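Local atomic coordinates of adenylyltransferase and sulfurtransferase uba4 (Chaetomium thermophilum, PDB entry 6YUB), a protein that probably activates the C-terminal glycine of ubiquitin-like sulfur carriers with ATP and transfers sulfur to it, for tRNA thiolation and molybdenum cofactor synthesis. Residues G273-K276 against A281-E284; L167-T172 against K244-P249. All coordinates share one frame; numbering follows the deposited sequence.

Contact 1 of 2, residues G273-K276 against A281-E284. With ZN (zinc ion), chain E.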
# COMPACT_ATOMS: atom_id res chain seq x y z
N GLY B 273 15.99 1.42 15.71
CA GLY B 273 16.48 1.37 17.06
C GLY B 273 15.66 2.24 17.99
O GLY B 273 14.83 3.04 17.57
N GLY B 274 15.90 2.07 19.29
CA GLY B 274 15.26 2.88 20.29
C GLY B 274 15.88 4.26 20.37
O GLY B 274 16.68 4.67 19.54
N ARG B 275 15.48 5.00 21.41
CA ARG B 275 16.03 6.32 21.65
C ARG B 275 17.55 6.27 21.72
O ARG B 275 18.12 5.43 22.42
CB ARG B 275 15.46 6.90 22.94
CG ARG B 275 16.24 8.08 23.50
CD ARG B 275 15.52 8.70 24.70
NE ARG B 275 14.28 9.36 24.30
CZ ARG B 275 13.41 9.89 25.15
NH1 ARG B 275 13.63 9.84 26.45
NH2 ARG B 275 12.31 10.48 24.69
N LYS B 276 18.20 7.16 20.98
CA LYS B 276 19.66 7.26 21.03
C LYS B 276 20.08 8.11 22.22
O LYS B 276 19.49 9.15 22.51
CB LYS B 276 20.20 7.85 19.73
CG LYS B 276 20.31 6.85 18.59
CD LYS B 276 21.02 7.44 17.38
CE LYS B 276 22.50 7.71 17.66
NZ LYS B 276 22.93 9.02 17.08
N ALA B 281 17.85 15.91 20.17
CA ALA B 281 16.56 16.35 20.69
C ALA B 281 16.13 15.61 21.95
O ALA B 281 15.76 16.25 22.94
CB ALA B 281 15.48 16.18 19.60
N CYS B 282 16.15 14.27 21.94
CA CYS B 282 15.65 13.48 23.05
C CYS B 282 16.75 12.81 23.85
O CYS B 282 16.45 12.14 24.85
CB CYS B 282 14.66 12.42 22.54
SG CYS B 282 15.32 11.24 21.33
N GLY B 283 18.01 12.98 23.47
CA GLY B 283 19.10 12.29 24.12
C GLY B 283 19.53 12.93 25.42
O GLY B 283 18.96 13.91 25.90
N GLU B 284 20.57 12.34 26.01
CA GLU B 284 21.13 12.86 27.25
C GLU B 284 21.74 14.23 27.01
O GLU B 284 22.31 14.50 25.95
CB GLU B 284 22.19 11.89 27.78
CG GLU B 284 22.57 12.08 29.24
CD GLU B 284 23.45 10.96 29.76
OE1 GLU B 284 24.43 10.60 29.07
OE2 GLU B 284 23.17 10.44 30.86
ZN ZN E . 15.71 11.46 19.17

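Contact 2 of 2, residues L167-T172 against K244-P249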
# COMPACT_ATOMS: atom_id res chain seq x y z
N LEU B 167 6.45 7.29 16.32
CA LEU B 167 7.58 7.80 17.08
C LEU B 167 7.11 8.23 18.47
O LEU B 167 5.96 8.64 18.67
CB LEU B 167 8.24 8.99 16.37
CG LEU B 167 8.76 8.72 14.96
CD1 LEU B 167 8.97 10.02 14.19
CD2 LEU B 167 10.06 7.92 15.02
N ASN B 168 8.04 8.14 19.42
CA ASN B 168 7.82 8.62 20.79
C ASN B 168 6.51 8.08 21.36
O ASN B 168 5.75 8.79 22.01
CB ASN B 168 7.84 10.14 20.83
CG ASN B 168 7.95 10.68 22.25
OD1 ASN B 168 8.61 10.09 23.10
ND2 ASN B 168 7.30 11.82 22.50
N CYS B 169 6.26 6.79 21.12
CA CYS B 169 5.04 6.14 21.60
C CYS B 169 5.43 4.83 22.27
O CYS B 169 6.02 3.96 21.60
CB CYS B 169 4.07 5.90 20.45
SG CYS B 169 2.44 5.31 20.97
N PRO B 170 5.15 4.65 23.57
CA PRO B 170 4.59 5.68 24.47
C PRO B 170 5.61 6.77 24.76
O PRO B 170 6.80 6.47 24.85
CB PRO B 170 4.23 4.89 25.73
CG PRO B 170 5.16 3.71 25.72
CD PRO B 170 5.36 3.36 24.27
N PRO B 171 5.16 8.02 24.89
CA PRO B 171 6.12 9.13 25.06
C PRO B 171 6.97 8.97 26.31
O PRO B 171 6.50 8.49 27.34
CB PRO B 171 5.22 10.37 25.13
CG PRO B 171 3.88 9.84 25.54
CD PRO B 171 3.76 8.49 24.91
N THR B 172 8.23 9.40 26.19
CA THR B 172 9.18 9.38 27.31
C THR B 172 9.80 10.77 27.44
O THR B 172 10.24 11.34 26.41
CB THR B 172 10.28 8.34 27.09
OG1 THR B 172 9.69 7.06 26.86
CG2 THR B 172 11.19 8.27 28.30
N LYS B 244 4.60 -5.20 20.51
CA LYS B 244 3.82 -4.01 20.17
C LYS B 244 4.54 -3.11 19.17
O LYS B 244 3.91 -2.20 18.62
CB LYS B 244 3.50 -3.22 21.44
CG LYS B 244 2.42 -3.85 22.32
CD LYS B 244 2.22 -3.04 23.60
CE LYS B 244 0.92 -3.41 24.30
NZ LYS B 244 0.96 -4.74 24.95
N ASN B 245 5.83 -3.33 18.92
CA ASN B 245 6.58 -2.58 17.92
C ASN B 245 6.53 -1.07 18.21
O ASN B 245 6.31 -0.25 17.32
CB ASN B 245 6.06 -2.87 16.52
CG ASN B 245 6.06 -4.35 16.19
OD1 ASN B 245 5.00 -4.95 15.98
ND2 ASN B 245 7.24 -4.94 16.15
N LEU B 246 6.75 -0.72 19.48
CA LEU B 246 6.69 0.67 19.92
C LEU B 246 8.07 1.20 20.30
O LEU B 246 8.52 2.21 19.74
CB LEU B 246 5.72 0.80 21.10
CG LEU B 246 4.24 0.56 20.78
CD1 LEU B 246 3.40 0.65 22.05
CD2 LEU B 246 3.74 1.54 19.74
N VAL B 247 8.76 0.56 21.24
CA VAL B 247 10.07 1.04 21.66
C VAL B 247 11.06 0.97 20.50
O VAL B 247 11.90 1.87 20.33
CB VAL B 247 10.57 0.25 22.88
CG1 VAL B 247 12.06 0.45 23.08
CG2 VAL B 247 9.80 0.67 24.13
N GLN B 248 10.98 -0.09 19.69
CA GLN B 248 11.76 -0.23 18.47
C GLN B 248 10.77 -0.32 17.32
O GLN B 248 10.37 -1.42 16.92
CB GLN B 248 12.68 -1.45 18.52
CG GLN B 248 13.86 -1.28 19.45
CD GLN B 248 14.87 -2.41 19.33
OE1 GLN B 248 15.50 -2.59 18.29
NE2 GLN B 248 15.00 -3.19 20.40
N PRO B 249 10.34 0.81 16.76
CA PRO B 249 9.27 0.79 15.76
C PRO B 249 9.80 0.38 14.39
O PRO B 249 11.00 0.34 14.13
CB PRO B 249 8.77 2.24 15.75
CG PRO B 249 9.99 3.05 16.10
CD PRO B 249 10.81 2.19 17.05

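Contact 1 of 2, residues G273-K276 against A281-E284
With CG of Arg-275 anti to its backbone N (chi1 163°) and the chain bent at chi3 (-69°), the outer half of this side chain lies alongside Cys-282. Arg-275 NE comes to 3.6 Å from Cys-282 CB. The carbonyl O of Cys-282 sits 3.5 Å above the guanidinium plane, offset toward its rim, while Arg-275 CD touches the same oxygen at 3.6 Å. The N-H groups bond to other partners: NH2 to Thr-172 O, and NH1 to Pro-173 O and Val-176 O, which holds the flat group in place. Beyond it, Lys-276 O packs 3.6 Å from Gly-283 CA. Cys-282 SG binds the zinc ion at 2.2 Å, in a four-cysteine site completed by Cys-184, Cys-187 and Cys-279. An alanine in place of Arg-275 would probably bare one flank of Cys-282 and leave the carbonyls of Thr-172, Pro-173 and Val-176 without their shared donor. A guanidinium so close to a zinc-bound sulfur is likely to offset part of the negative charge of the thiolates.

Contact 2 of 2, residues L167-T172 against K244-P249
Cys-169 and Pro-170, in the turn that follows strand 161-167, press on Leu-246 from the loop that leads into strand 250-255. The turn begins at Leu-167, the last residue of its strand, whose side chain packs on Tyr-185 and Cys-188 of helix 185-188. Asn-168 then takes a left-handed backbone conformation that swings the chain round. Its OD1 accepts the backbone N of Thr-172 at 3.2 Å in a fairly straight bond (160° at the hydrogen), with the donor tilted 28° from the carbonyl plane, and its ND2 bonds to Lys-150 O; the amide is thus gripped at both ends. Next, Cys-169 turns its carbonyl O into the base of Leu-246, only 3.2 Å from Leu-246 CB and 3.8 Å from Leu-246 CD2. With SG anti to its backbone N (chi1 -172°), Cys-169 also meets the CD2 branch, SG to CD2 being 4.2 Å. In this ThiF-type adenylyltransferase domain, a Rossmann-like fold, strands 161-167 and 250-255 are antiparallel neighbours in the central sheet, and the contact joins the end of one to the approach of the other. Pro-170, reached through a cis peptide bond, takes the other methyl: its CD lies 4.0 Å from Leu-246 CD1, and the two side chains meet at about a right angle. An apolar side chain of the neighbouring protein chain also packs on Leu-246. The side chain of Thr-172 rests on Ala-181.

Overall arrangement
From the N terminus, the chain first builds the parallel strands of the sheet, then runs through strand 161-167 into contact 2. That contact closes a long loop holding helices 185-188 and 208-228, together with Cys-184 and Cys-187. Strands 250-255 and 267-271 follow, and contact 1 closes a second, short loop of four intervening residues, including Cys-279. The two contacts lie in series, neither nesting nor crossing, with centres about 12 Å apart. They adjoin where Gly-273 and Gly-274 pack on Pro-249 and Gln-248, and where Arg-275 reaches back to Thr-172. The zinc ion joins Cys-184 and Cys-187 to Cys-279 and, at the short loop's end, Cys-282, tying the loop after strand 267-271 to the helix 185-188 region.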